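Local coordinates for protein Fe-S binding reductase, putative (Thermus thermophilus, PDB 2D4O) that is of unknown function but shows the fold of GNAT acetyltransferases, so that it may transfer acyl groups, at residues Arg2-Thr7 with Leu39-Glu44; Val63-Met68 with Val95-Asp100; Arg67-Ser72 with Pro101-Leu106. The protein carries 1 engineered substitution. All blocks are in the same frame, centred on the assembly; numbering follows the deposited sequence.

Contact 1: residues Arg2-Thr7 with Leu39-Glu44; sequences RFRPFT and LAEEGE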
ATOM      1  N   ARG A   2     -11.927  -9.969   2.110  1.00 12.65           N
ATOM      2  CA  ARG A   2     -12.499  -8.840   1.388  1.00 13.44           C
ATOM      3  C   ARG A   2     -11.608  -7.619   1.396  1.00 13.56           C
ATOM      4  O   ARG A   2     -10.787  -7.429   2.318  1.00 14.27           O
ATOM      5  CB  ARG A   2     -13.856  -8.450   1.962  1.00 13.23           C
ATOM      6  CG  ARG A   2     -14.919  -9.535   1.828  1.00 12.71           C
ATOM      7  CD  ARG A   2     -15.407  -9.785   0.406  1.00 11.39           C
ATOM      8  NE  ARG A   2     -16.502 -10.763   0.415  1.00 12.38           N
ATOM      9  CZ  ARG A   2     -16.346 -12.073   0.549  1.00 14.15           C
ATOM     10  NH1 ARG A   2     -15.145 -12.612   0.662  1.00 14.75           N
ATOM     11  NH2 ARG A   2     -17.410 -12.863   0.583  1.00 16.61           N
ATOM     12  N   PHE A   3     -11.797  -6.756   0.397  1.00 13.00           N
ATOM     13  CA  PHE A   3     -10.960  -5.573   0.245  1.00 13.48           C
ATOM     14  C   PHE A   3     -11.869  -4.362   0.077  1.00 13.71           C
ATOM     15  O   PHE A   3     -12.842  -4.415  -0.646  1.00 13.31           O
ATOM     16  CB  PHE A   3     -10.005  -5.718  -0.951  1.00 13.69           C
ATOM     17  CG  PHE A   3      -9.218  -6.973  -0.918  1.00 13.36           C
ATOM     18  CD1 PHE A   3      -7.993  -7.011  -0.279  1.00 13.71           C
ATOM     19  CD2 PHE A   3      -9.738  -8.142  -1.450  1.00 14.62           C
ATOM     20  CE1 PHE A   3      -7.283  -8.193  -0.200  1.00 14.24           C
ATOM     21  CE2 PHE A   3      -9.036  -9.336  -1.374  1.00 14.80           C
ATOM     22  CZ  PHE A   3      -7.818  -9.367  -0.745  1.00 13.96           C
ATOM     23  N   ARG A   4     -11.564  -3.272   0.758  1.00 13.98           N
ATOM     24  CA  ARG A   4     -12.431  -2.085   0.723  1.00 12.89           C
ATOM     25  C   ARG A   4     -11.680  -0.842   1.105  1.00 13.42           C
ATOM     26  O   ARG A   4     -10.628  -0.924   1.709  1.00 12.80           O
ATOM     27  CB  ARG A   4     -13.547  -2.263   1.710  1.00 13.88           C
ATOM     28  CG  ARG A   4     -13.107  -2.526   3.168  1.00 12.68           C
ATOM     29  CD  ARG A   4     -14.309  -2.558   4.098  1.00 13.62           C
ATOM     30  NE  ARG A   4     -13.994  -2.826   5.499  1.00 12.42           N
ATOM     31  CZ  ARG A   4     -13.637  -1.870   6.378  1.00 15.62           C
ATOM     32  NH1 ARG A   4     -13.528  -0.588   6.011  1.00 16.63           N
ATOM     33  NH2 ARG A   4     -13.409  -2.187   7.645  1.00 14.49           N
ATOM     34  N   PRO A   5     -12.245   0.332   0.827  1.00 14.72           N
ATOM     35  CA  PRO A   5     -11.689   1.559   1.370  1.00 14.32           C
ATOM     36  C   PRO A   5     -11.801   1.498   2.866  1.00 14.67           C
ATOM     37  O   PRO A   5     -12.682   0.800   3.395  1.00 15.06           O
ATOM     38  CB  PRO A   5     -12.616   2.654   0.774  1.00 14.50           C
ATOM     39  CG  PRO A   5     -13.152   2.040  -0.438  1.00 14.86           C
ATOM     40  CD  PRO A   5     -13.416   0.610  -0.019  1.00 15.16           C
ATOM     41  N   PHE A   6     -10.920   2.205   3.563  1.00 14.63           N
ATOM     42  CA  PHE A   6     -11.048   2.374   5.003  1.00 14.90           C
ATOM     43  C   PHE A   6     -11.501   3.779   5.346  1.00 15.36           C
ATOM     44  O   PHE A   6     -11.386   4.683   4.526  1.00 15.29           O
ATOM     45  CB  PHE A   6      -9.763   2.044   5.745  1.00 14.97           C
ATOM     46  CG  PHE A   6      -8.545   2.769   5.248  1.00 15.26           C
ATOM     47  CD1 PHE A   6      -8.307   4.099   5.572  1.00 16.23           C
ATOM     48  CD2 PHE A   6      -7.585   2.087   4.527  1.00 14.14           C
ATOM     49  CE1 PHE A   6      -7.137   4.747   5.136  1.00 13.26           C
ATOM     50  CE2 PHE A   6      -6.431   2.728   4.075  1.00 14.37           C
ATOM     51  CZ  PHE A   6      -6.203   4.055   4.390  1.00 13.99           C
ATOM     52  N   THR A   7     -12.028   3.942   6.563  1.00 15.66           N
ATOM     53  CA  THR A   7     -12.455   5.245   7.075  1.00 16.39           C
ATOM     54  C   THR A   7     -11.828   5.471   8.458  1.00 16.27           C
ATOM     55  O   THR A   7     -11.136   4.606   8.985  1.00 15.08           O
ATOM     56  CB  THR A   7     -13.993   5.288   7.241  1.00 16.73           C
ATOM     57  OG1 THR A   7     -14.368   4.347   8.272  1.00 17.86           O
ATOM     58  CG2 THR A   7     -14.734   4.803   5.949  1.00 17.09           C
ATOM     59  N   LEU A  39      -7.932  -1.605   2.689  1.00 14.18           N
ATOM     60  CA  LEU A  39      -7.818  -2.475   3.838  1.00 14.63           C
ATOM     61  C   LEU A  39      -8.316  -3.851   3.385  1.00 14.33           C
ATOM     62  O   LEU A  39      -9.285  -3.940   2.645  1.00 14.99           O
ATOM     63  CB  LEU A  39      -8.726  -1.960   4.950  1.00 15.48           C
ATOM     64  CG  LEU A  39      -8.994  -2.751   6.233  1.00 18.23           C
ATOM     65  CD1 LEU A  39      -7.752  -2.928   7.076  1.00 20.79           C
ATOM     66  CD2 LEU A  39     -10.052  -2.023   7.098  1.00 21.48           C
ATOM     67  N   ALA A  40      -7.639  -4.896   3.851  1.00 13.45           N
ATOM     68  CA  ALA A  40      -8.037  -6.277   3.707  1.00 13.65           C
ATOM     69  C   ALA A  40      -8.536  -6.853   5.036  1.00 14.01           C
ATOM     70  O   ALA A  40      -7.901  -6.637   6.060  1.00 14.03           O
ATOM     71  CB  ALA A  40      -6.839  -7.092   3.257  1.00 12.95           C
ATOM     72  N   GLU A  41      -9.628  -7.606   5.016  1.00 13.82           N
ATOM     73  CA  GLU A  41     -10.109  -8.318   6.210  1.00 15.32           C
ATOM     74  C   GLU A  41     -10.684  -9.715   5.841  1.00 16.51           C
ATOM     75  O   GLU A  41     -11.240  -9.933   4.759  1.00 15.95           O
ATOM     76  CB  GLU A  41     -11.079  -7.451   7.066  1.00 15.91           C
ATOM     77  CG  GLU A  41     -12.098  -6.687   6.258  1.00 16.97           C
ATOM     78  CD  GLU A  41     -12.966  -5.681   7.017  1.00 18.39           C
ATOM     79  OE1 GLU A  41     -14.034  -5.409   6.437  1.00 18.01           O
ATOM     80  OE2 GLU A  41     -12.631  -5.136   8.104  1.00 17.40           O
ATOM     81  N   GLU A  42     -10.429 -10.669   6.721  1.00 18.29           N
ATOM     82  CA  GLU A  42     -11.007 -12.011   6.660  1.00 19.83           C
ATOM     83  C   GLU A  42     -12.062 -12.094   7.752  1.00 20.37           C
ATOM     84  O   GLU A  42     -11.740 -12.152   8.933  1.00 18.87           O
ATOM     85  CB  GLU A  42      -9.920 -13.062   6.864  1.00 20.75           C
ATOM     86  CG  GLU A  42     -10.404 -14.515   6.801  1.00 23.15           C
ATOM     87  CD  GLU A  42     -10.923 -14.914   5.439  1.00 27.46           C
ATOM     88  OE1 GLU A  42     -12.063 -15.472   5.350  1.00 31.57           O
ATOM     89  OE2 GLU A  42     -10.196 -14.671   4.450  1.00 30.27           O
ATOM     90  N   GLY A  43     -13.328 -12.093   7.341  1.00 21.68           N
ATOM     91  CA  GLY A  43     -14.428 -11.905   8.264  1.00 22.20           C
ATOM     92  C   GLY A  43     -14.199 -10.561   8.912  1.00 22.59           C
ATOM     93  O   GLY A  43     -13.921  -9.592   8.213  1.00 22.83           O
ATOM     94  N   GLU A  44     -14.260 -10.530  10.235  1.00 22.89           N
ATOM     95  CA  GLU A  44     -14.025  -9.313  11.021  1.00 23.49           C
ATOM     96  C   GLU A  44     -12.552  -9.041  11.346  1.00 22.39           C
ATOM     97  O   GLU A  44     -12.223  -8.005  11.898  1.00 21.39           O
ATOM     98  CB  GLU A  44     -14.804  -9.396  12.317  1.00 24.49           C
ATOM     99  CG  GLU A  44     -16.242  -8.921  12.177  1.00 28.33           C
ATOM    100  CD  GLU A  44     -17.115  -9.352  13.342  1.00 33.12           C
ATOM    101  OE1 GLU A  44     -16.637  -9.312  14.506  1.00 35.34           O
ATOM    102  OE2 GLU A  44     -18.278  -9.748  13.089  1.00 37.70           O
TER
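R4 NE gives its hydrogen to E41 OE1 over 2.7 Å, almost straight at 176°, and NH2 of the same guanidinium reaches E41 OE2 at 3.1 Å along a more bent path. The arginine thus presents its NE side, one nitrogen to each oxygen. OE1 lies in the guanidinium plane, yet the donor arrives from above the carboxylate, the two planes being 65° apart. R4 CG stands between the backbone N and the carbonyl carbon (chi1 57°), and the extended chain beyond carries the guanidinium alongside L39, whose CD2 presses on one of its faces, 3.4 Å from R4 NH2. R4 NH1 turns back to P5 O, which further fixes the rotation of the group. In the backbones, four bonds make R2 with E41 and R4 with L39 antiparallel hydrogen-bonded pairs; the F3-A40 pair between them is non-hydrogen-bonded, and A40 CB lies 3.7 Å from F3 CE1. Strand 2-4 is thereby fixed as an outermost strand of the sheet, with strand 45-56 on the far side of 38-42. L39 also packs on helix 11-17, D10 forms a second salt bridge with R4, and F6 sinks against helix 25-32.

Contact 2: residues Val63-Met68 with Val95-Asp100; sequences VLVTRM and VALHLD. Engineered in segment 63-68: M68 (natural residue Ile).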
ATOM      1  N   VAL A  63       1.239   5.709  -9.322  1.00 14.42           N
ATOM      2  CA  VAL A  63       0.634   5.507  -8.006  1.00 14.02           C
ATOM      3  C   VAL A  63       1.731   4.891  -7.144  1.00 13.91           C
ATOM      4  O   VAL A  63       2.225   3.799  -7.410  1.00 15.90           O
ATOM      5  CB  VAL A  63      -0.677   4.702  -8.065  1.00 13.19           C
ATOM      6  CG1 VAL A  63      -1.031   4.102  -6.704  1.00 15.38           C
ATOM      7  CG2 VAL A  63      -1.828   5.616  -8.545  1.00 12.78           C
ATOM      8  N   LEU A  64       2.166   5.672  -6.175  1.00 13.56           N
ATOM      9  CA  LEU A  64       3.192   5.281  -5.237  1.00 14.69           C
ATOM     10  C   LEU A  64       2.574   4.734  -3.956  1.00 15.17           C
ATOM     11  O   LEU A  64       1.775   5.396  -3.272  1.00 15.08           O
ATOM     12  CB  LEU A  64       4.082   6.479  -4.939  1.00 14.22           C
ATOM     13  CG  LEU A  64       5.176   6.271  -3.897  1.00 18.82           C
ATOM     14  CD1 LEU A  64       6.240   5.287  -4.392  1.00 19.58           C
ATOM     15  CD2 LEU A  64       5.756   7.581  -3.510  1.00 22.64           C
ATOM     16  N   VAL A  65       2.945   3.503  -3.631  1.00 16.57           N
ATOM     17  CA  VAL A  65       2.498   2.876  -2.401  1.00 17.41           C
ATOM     18  C   VAL A  65       3.526   3.241  -1.347  1.00 18.41           C
ATOM     19  O   VAL A  65       4.663   2.811  -1.438  1.00 20.19           O
ATOM     20  CB  VAL A  65       2.400   1.363  -2.531  1.00 16.82           C
ATOM     21  CG1 VAL A  65       1.987   0.705  -1.222  1.00 19.37           C
ATOM     22  CG2 VAL A  65       1.421   1.004  -3.631  1.00 16.69           C
ATOM     23  N   THR A  66       3.119   4.086  -0.408  1.00 18.70           N
ATOM     24  CA  THR A  66       3.918   4.398   0.772  1.00 19.53           C
ATOM     25  C   THR A  66       4.151   3.241   1.736  1.00 19.59           C
ATOM     26  O   THR A  66       5.268   3.054   2.270  1.00 18.48           O
ATOM     27  CB  THR A  66       3.230   5.556   1.528  1.00 19.07           C
ATOM     28  OG1 THR A  66       3.477   6.736   0.800  1.00 19.51           O
ATOM     29  CG2 THR A  66       3.835   5.800   2.966  1.00 20.75           C
ATOM     30  N   ARG A  67       3.083   2.492   1.984  1.00 19.24           N
ATOM     31  CA  ARG A  67       3.130   1.411   2.919  1.00 19.66           C
ATOM     32  C   ARG A  67       2.168   0.283   2.563  1.00 18.70           C
ATOM     33  O   ARG A  67       1.063   0.517   2.154  1.00 18.91           O
ATOM     34  CB  ARG A  67       2.851   1.938   4.321  1.00 20.21           C
ATOM     35  CG  ARG A  67       3.253   0.920   5.339  1.00 21.72           C
ATOM     36  CD  ARG A  67       3.300   1.486   6.718  1.00 22.09           C
ATOM     37  NE  ARG A  67       3.515   0.450   7.704  1.00 22.55           N
ATOM     38  CZ  ARG A  67       3.362   0.656   8.993  1.00 22.24           C
ATOM     39  NH1 ARG A  67       3.038   1.872   9.405  1.00 23.68           N
ATOM     40  NH2 ARG A  67       3.554  -0.323   9.862  1.00 20.24           N
HETATM   41  N   MSE A  68       2.640  -0.939   2.645  1.00 18.55           N
HETATM   42  CA  MSE A  68       1.754  -2.108   2.621  1.00 19.13           C
HETATM   43  C   MSE A  68       2.134  -3.087   3.723  1.00 18.58           C
HETATM   44  O   MSE A  68       3.312  -3.374   3.921  1.00 18.60           O
HETATM   45  CB  MSE A  68       1.781  -2.837   1.276  1.00 20.70           C
HETATM   46  CG  MSE A  68       0.520  -3.759   1.077  1.00 24.12           C
HETATM   47 SE   MSE A  68       0.633  -4.599  -0.587  1.00 36.12          SE
HETATM   48  CE  MSE A  68       0.043  -2.954  -1.651  1.00 28.88           C
ATOM     49  N   VAL A  95       2.320   1.568 -11.197  1.00 14.04           N
ATOM     50  CA  VAL A  95       2.219   1.449  -9.755  1.00 13.81           C
ATOM     51  C   VAL A  95       3.611   1.104  -9.243  1.00 14.63           C
ATOM     52  O   VAL A  95       4.268   0.238  -9.806  1.00 14.02           O
ATOM     53  CB  VAL A  95       1.266   0.357  -9.330  1.00 13.47           C
ATOM     54  CG1 VAL A  95       1.208   0.311  -7.783  1.00 15.51           C
ATOM     55  CG2 VAL A  95      -0.134   0.613  -9.879  1.00 13.25           C
ATOM     56  N   ALA A  96       4.082   1.818  -8.229  1.00 15.14           N
ATOM     57  CA  ALA A  96       5.425   1.564  -7.698  1.00 15.95           C
ATOM     58  C   ALA A  96       5.345   1.423  -6.205  1.00 17.34           C
ATOM     59  O   ALA A  96       4.526   2.062  -5.566  1.00 17.00           O
ATOM     60  CB  ALA A  96       6.349   2.670  -8.039  1.00 16.21           C
ATOM     61  N   LEU A  97       6.210   0.568  -5.666  1.00 18.30           N
ATOM     62  CA  LEU A  97       6.428   0.506  -4.233  1.00 20.01           C
ATOM     63  C   LEU A  97       7.813  -0.023  -3.878  1.00 19.64           C
ATOM     64  O   LEU A  97       8.512  -0.571  -4.728  1.00 19.68           O
ATOM     65  CB  LEU A  97       5.362  -0.327  -3.576  1.00 20.93           C
ATOM     66  CG  LEU A  97       5.325  -1.813  -3.720  1.00 23.88           C
ATOM     67  CD1 LEU A  97       4.433  -2.466  -2.623  1.00 25.24           C
ATOM     68  CD2 LEU A  97       4.804  -2.106  -5.123  1.00 28.57           C
ATOM     69  N   HIS A  98       8.203   0.153  -2.623  1.00 19.87           N
ATOM     70  CA  HIS A  98       9.564  -0.203  -2.216  1.00 21.14           C
ATOM     71  C   HIS A  98       9.520  -1.487  -1.469  1.00 20.63           C
ATOM     72  O   HIS A  98       8.776  -1.604  -0.500  1.00 19.96           O
ATOM     73  CB  HIS A  98      10.170   0.885  -1.359  1.00 22.43           C
ATOM     74  CG  HIS A  98      10.150   2.209  -2.024  1.00 26.13           C
ATOM     75  ND1 HIS A  98      10.933   2.495  -3.122  1.00 30.22           N
ATOM     76  CD2 HIS A  98       9.377   3.295  -1.812  1.00 28.70           C
ATOM     77  CE1 HIS A  98      10.655   3.714  -3.538  1.00 30.64           C
ATOM     78  NE2 HIS A  98       9.721   4.226  -2.758  1.00 33.13           N
ATOM     79  N   LEU A  99      10.318  -2.444  -1.933  1.00 19.63           N
ATOM     80  CA  LEU A  99      10.404  -3.748  -1.343  1.00 20.08           C
ATOM     81  C   LEU A  99      11.669  -3.903  -0.485  1.00 20.09           C
ATOM     82  O   LEU A  99      12.805  -3.788  -0.965  1.00 20.66           O
ATOM     83  CB  LEU A  99      10.432  -4.812  -2.423  1.00 19.17           C
ATOM     84  CG  LEU A  99      10.680  -6.255  -1.977  1.00 20.56           C
ATOM     85  CD1 LEU A  99       9.624  -6.709  -0.945  1.00 18.87           C
ATOM     86  CD2 LEU A  99      10.679  -7.185  -3.212  1.00 19.82           C
ATOM     87  N   ASP A 100      11.448  -4.235   0.775  1.00 20.20           N
ATOM     88  CA  ASP A 100      12.509  -4.673   1.628  1.00 20.83           C
ATOM     89  C   ASP A 100      12.695  -6.135   1.262  1.00 21.40           C
ATOM     90  O   ASP A 100      11.749  -6.909   1.394  1.00 21.85           O
ATOM     91  CB  ASP A 100      12.079  -4.468   3.082  1.00 21.38           C
ATOM     92  CG  ASP A 100      13.055  -5.061   4.084  1.00 23.04           C
ATOM     93  OD1 ASP A 100      14.032  -5.735   3.694  1.00 21.90           O
ATOM     94  OD2 ASP A 100      12.888  -4.903   5.306  1.00 26.58           O
TER
HETATM   95  O   HOH W   1       6.890   1.773  -0.706  1.00 26.59           O
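A96 is gripped through both of its backbone polar atoms: its N donates to V63 O at 2.8 Å, and its O accepts from V65 N at 2.9 Å, the latter bond nearly straight (173°). These two bonds bracket L64 and set the parallel pairing of strands 61-70 and 94-97. This is the close part of the contact. V65 and L97 point the same way from the sheet, with CB against CB at 3.6 Å, while V65 CG2 lies 4.2 Å from V95 CG1; V63 and V95 carry the apolar face on to V83 of helix 73-89, and L97 meets L110 of helix 104-112. On the opposite face the packing is thinner. L64 CG is swung away from the backbone N (chi1 176°), and L64 CD1 lies near A96 O and comes within 4.0 Å of NE2 of the exposed H98, the two side chains crossing at a slant, while A96 CB is only grazed. One step further along, the strands part. V65 O and H98 N stand 4.6 Å apart, and water 1 takes the place of a direct bond, donating to V65 O at 2.6 Å and accepting from H98 N. Just there T66 and R67 form a classic beta bulge against L51 on strand 45-56. Such a bulge and such a splay between neighbouring parallel strands are hallmarks of the GNAT fold, in whose members the gap usually receives the acyl-CoA. Direct amide bonds and close-set branched side chains therefore give way to a water-bridged pair of backbone groups where the strands part; the site is consistent with the acyl-CoA cleft of GNAT relatives.

Contact 3: residues Arg67-Ser72 with Pro101-Leu106; sequences RMEGRS and PERKEL. Engineered in segment 67-72: M68 (natural residue Ile).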
ATOM      1  N   ARG A  67       3.083   2.492   1.984  1.00 19.24           N
ATOM      2  CA  ARG A  67       3.130   1.411   2.919  1.00 19.66           C
ATOM      3  C   ARG A  67       2.168   0.283   2.563  1.00 18.70           C
ATOM      4  O   ARG A  67       1.063   0.517   2.154  1.00 18.91           O
ATOM      5  CB  ARG A  67       2.851   1.938   4.321  1.00 20.21           C
ATOM      6  CG  ARG A  67       3.253   0.920   5.339  1.00 21.72           C
ATOM      7  CD  ARG A  67       3.300   1.486   6.718  1.00 22.09           C
ATOM      8  NE  ARG A  67       3.515   0.450   7.704  1.00 22.55           N
ATOM      9  CZ  ARG A  67       3.362   0.656   8.993  1.00 22.24           C
ATOM     10  NH1 ARG A  67       3.038   1.872   9.405  1.00 23.68           N
ATOM     11  NH2 ARG A  67       3.554  -0.323   9.862  1.00 20.24           N
HETATM   12  N   MSE A  68       2.640  -0.939   2.645  1.00 18.55           N
HETATM   13  CA  MSE A  68       1.754  -2.108   2.621  1.00 19.13           C
HETATM   14  C   MSE A  68       2.134  -3.087   3.723  1.00 18.58           C
HETATM   15  O   MSE A  68       3.312  -3.374   3.921  1.00 18.60           O
HETATM   16  CB  MSE A  68       1.781  -2.837   1.276  1.00 20.70           C
HETATM   17  CG  MSE A  68       0.520  -3.759   1.077  1.00 24.12           C
HETATM   18 SE   MSE A  68       0.633  -4.599  -0.587  1.00 36.12          SE
HETATM   19  CE  MSE A  68       0.043  -2.954  -1.651  1.00 28.88           C
ATOM     20  N   GLU A  69       1.113  -3.567   4.440  1.00 17.74           N
ATOM     21  CA  GLU A  69       1.225  -4.584   5.470  1.00 17.19           C
ATOM     22  C   GLU A  69       0.205  -5.657   5.187  1.00 16.64           C
ATOM     23  O   GLU A  69      -0.805  -5.414   4.550  1.00 15.20           O
ATOM     24  CB  GLU A  69       0.961  -4.015   6.857  1.00 17.91           C
ATOM     25  CG  GLU A  69       1.843  -2.843   7.260  1.00 19.86           C
ATOM     26  CD  GLU A  69       3.308  -3.208   7.428  1.00 23.33           C
ATOM     27  OE1 GLU A  69       3.649  -4.413   7.439  1.00 25.11           O
ATOM     28  OE2 GLU A  69       4.131  -2.275   7.548  1.00 24.82           O
ATOM     29  N   GLY A  70       0.467  -6.860   5.662  1.00 17.44           N
ATOM     30  CA  GLY A  70      -0.378  -7.998   5.341  1.00 17.42           C
ATOM     31  C   GLY A  70       0.063  -9.241   6.065  1.00 17.82           C
ATOM     32  O   GLY A  70       1.245  -9.487   6.163  1.00 16.94           O
ATOM     33  N   ARG A  71      -0.889 -10.033   6.556  1.00 17.65           N
ATOM     34  CA  ARG A  71      -0.564 -11.194   7.359  1.00 17.93           C
ATOM     35  C   ARG A  71      -0.498 -12.461   6.510  1.00 17.20           C
ATOM     36  O   ARG A  71      -0.206 -13.523   7.018  1.00 17.27           O
ATOM     37  CB  ARG A  71      -1.577 -11.343   8.484  1.00 18.74           C
ATOM     38  CG  ARG A  71      -1.521 -10.141   9.444  1.00 20.47           C
ATOM     39  CD  ARG A  71      -2.641 -10.114  10.461  1.00 24.08           C
ATOM     40  NE  ARG A  71      -2.666 -11.330  11.247  1.00 27.71           N
ATOM     41  CZ  ARG A  71      -3.680 -11.696  12.038  1.00 32.89           C
ATOM     42  NH1 ARG A  71      -4.757 -10.913  12.175  1.00 35.47           N
ATOM     43  NH2 ARG A  71      -3.612 -12.840  12.713  1.00 32.62           N
ATOM     44  N   SER A  72      -0.791 -12.343   5.225  1.00 15.78           N
ATOM     45  CA  SER A  72      -0.683 -13.483   4.310  1.00 14.84           C
ATOM     46  C   SER A  72      -0.409 -13.017   2.897  1.00 15.00           C
ATOM     47  O   SER A  72      -0.764 -11.922   2.500  1.00 14.59           O
ATOM     48  CB  SER A  72      -1.964 -14.329   4.318  1.00 15.39           C
ATOM     49  OG  SER A  72      -3.074 -13.603   3.746  1.00 14.89           O
ATOM     50  N   PRO A 101      13.884  -6.514   0.789  1.00 21.86           N
ATOM     51  CA  PRO A 101      14.135  -7.876   0.306  1.00 22.43           C
ATOM     52  C   PRO A 101      13.933  -8.978   1.343  1.00 21.30           C
ATOM     53  O   PRO A 101      13.800 -10.130   0.954  1.00 21.53           O
ATOM     54  CB  PRO A 101      15.617  -7.839  -0.111  1.00 22.49           C
ATOM     55  CG  PRO A 101      15.893  -6.406  -0.374  1.00 22.92           C
ATOM     56  CD  PRO A 101      15.097  -5.687   0.679  1.00 23.19           C
ATOM     57  N   GLU A 102      13.938  -8.640   2.621  1.00 20.94           N
ATOM     58  CA  GLU A 102      13.682  -9.621   3.665  1.00 21.62           C
ATOM     59  C   GLU A 102      12.187  -9.967   3.812  1.00 20.06           C
ATOM     60  O   GLU A 102      11.832 -10.929   4.458  1.00 19.01           O
ATOM     61  CB  GLU A 102      14.269  -9.139   4.990  1.00 22.51           C
ATOM     62  CG  GLU A 102      15.794  -9.262   5.080  1.00 27.58           C
ATOM     63  CD  GLU A 102      16.275 -10.717   5.054  1.00 33.99           C
ATOM     64  OE1 GLU A 102      15.994 -11.472   6.027  1.00 38.86           O
ATOM     65  OE2 GLU A 102      16.930 -11.130   4.059  1.00 37.49           O
ATOM     66  N   ARG A 103      11.310  -9.181   3.193  1.00 19.84           N
ATOM     67  CA  ARG A 103       9.882  -9.407   3.287  1.00 18.86           C
ATOM     68  C   ARG A 103       9.468 -10.372   2.186  1.00 18.79           C
ATOM     69  O   ARG A 103       9.113  -9.964   1.086  1.00 18.94           O
ATOM     70  CB  ARG A 103       9.122  -8.092   3.157  1.00 18.50           C
ATOM     71  CG  ARG A 103       9.433  -7.062   4.244  1.00 17.91           C
ATOM     72  CD  ARG A 103       8.595  -5.806   4.078  1.00 19.40           C
ATOM     73  NE  ARG A 103       7.187  -6.153   4.212  1.00 18.83           N
ATOM     74  CZ  ARG A 103       6.162  -5.327   4.006  1.00 20.27           C
ATOM     75  NH1 ARG A 103       6.355  -4.083   3.625  1.00 19.62           N
ATOM     76  NH2 ARG A 103       4.922  -5.781   4.185  1.00 20.78           N
ATOM     77  N   LYS A 104       9.462 -11.652   2.520  1.00 18.72           N
ATOM     78  CA  LYS A 104       9.412 -12.706   1.523  1.00 18.77           C
ATOM     79  C   LYS A 104       8.023 -12.885   1.030  1.00 17.74           C
ATOM     80  O   LYS A 104       7.833 -13.156  -0.141  1.00 16.73           O
ATOM     81  CB  LYS A 104       9.906 -14.046   2.085  1.00 19.48           C
ATOM     82  CG  LYS A 104      11.379 -14.097   2.501  1.00 22.74           C
ATOM     83  CD  LYS A 104      12.352 -13.391   1.539  1.00 25.42           C
ATOM     84  CE  LYS A 104      13.807 -13.611   2.040  1.00 27.22           C
ATOM     85  NZ  LYS A 104      14.841 -13.363   1.005  1.00 29.22           N
ATOM     86  N   GLU A 105       7.046 -12.698   1.909  1.00 16.98           N
ATOM     87  CA  GLU A 105       5.654 -12.762   1.492  1.00 17.22           C
ATOM     88  C   GLU A 105       5.277 -11.659   0.495  1.00 16.12           C
ATOM     89  O   GLU A 105       4.655 -11.940  -0.507  1.00 15.29           O
ATOM     90  CB  GLU A 105       4.720 -12.752   2.699  1.00 18.21           C
ATOM     91  CG  GLU A 105       4.732 -14.056   3.487  1.00 21.26           C
ATOM     92  CD  GLU A 105       3.596 -14.162   4.506  1.00 26.91           C
ATOM     93  OE1 GLU A 105       2.760 -13.226   4.660  1.00 30.83           O
ATOM     94  OE2 GLU A 105       3.517 -15.222   5.157  1.00 30.66           O
ATOM     95  N   LEU A 106       5.665 -10.429   0.771  1.00 15.25           N
ATOM     96  CA  LEU A 106       5.444  -9.327  -0.153  1.00 14.43           C
ATOM     97  C   LEU A 106       6.176  -9.550  -1.471  1.00 15.08           C
ATOM     98  O   LEU A 106       5.622  -9.243  -2.524  1.00 14.24           O
ATOM     99  CB  LEU A 106       5.892  -8.007   0.468  1.00 14.35           C
ATOM    100  CG  LEU A 106       5.665  -6.784  -0.405  1.00 13.75           C
ATOM    101  CD1 LEU A 106       4.192  -6.631  -0.790  1.00 17.25           C
ATOM    102  CD2 LEU A 106       6.184  -5.498   0.295  1.00 14.89           C
TER
HETATM  103  O   HOH W   2       5.511  -1.162   3.037  1.00 21.88           O
HETATM  104  O   HOH W   3       1.455 -15.803   6.529  1.00 52.30           O
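A bend at chi3 (62°) in the otherwise extended R103 turns its guanidinium end-on to M68 O. R103 NH2 and NH1 both donate to M68 O, at 2.9 Å and 3.1 Å, NH1 nearly in line with the carbonyl and NH2 tilted from its plane; the oxygen lies close to the guanidinium plane. Water 2 accepts from M68 N, and more weakly from R103 NH1, joining the strand and the arginine a second time. Over one guanidinium face sits L106 CD2 of R103's own segment, while L106 CD1 meets M68 SE at 4.1 Å, M68 being an engineered methionine present as selenomethionine. R103 occupies the N-cap position of helix 104-112, so the grip ties that helix's start to the end of strand 61-70. Beyond the strand comes S72, whose OG caps A75 N of helix 73-89; in GNAT relatives the equivalent turn usually wraps the pyrophosphate of CoA. E69 adds charge: R67 holds E69 OE2 side-on, NE at 2.8 Å and NH2 at 3.1 Å, whereas OE1 makes a long ion pair with R103 NH2, well out of the guanidinium plane. At the far end E105 OE1 rests 3.5 Å from S72 CA, and water 3 bridges E105 OE2 to R71 O.

In the fold
From the N terminus, strand 2-4 leads through helices 11-17 and 25-32 before contact 1 closes that excursion on strand 38-42. The chain then runs along strand 45-56 and returns as strand 61-70, where contacts 2 and 3 both begin, sharing R67 and M68. Contact 2 closes the beta-alpha-beta crossover over helix 73-89; contact 3 ends a few residues further on, at the start of helix 104-112. Their centres are about 11 Å apart, and L99 CD1 touches L106 CD2 at 3.9 Å. Contact 1 touches neither, its centre about 19 Å from that of contact 2. Contacts 1 and 2 pair each outermost strand with its neighbour; contact 3 fastens helix 104-112 to the sheet.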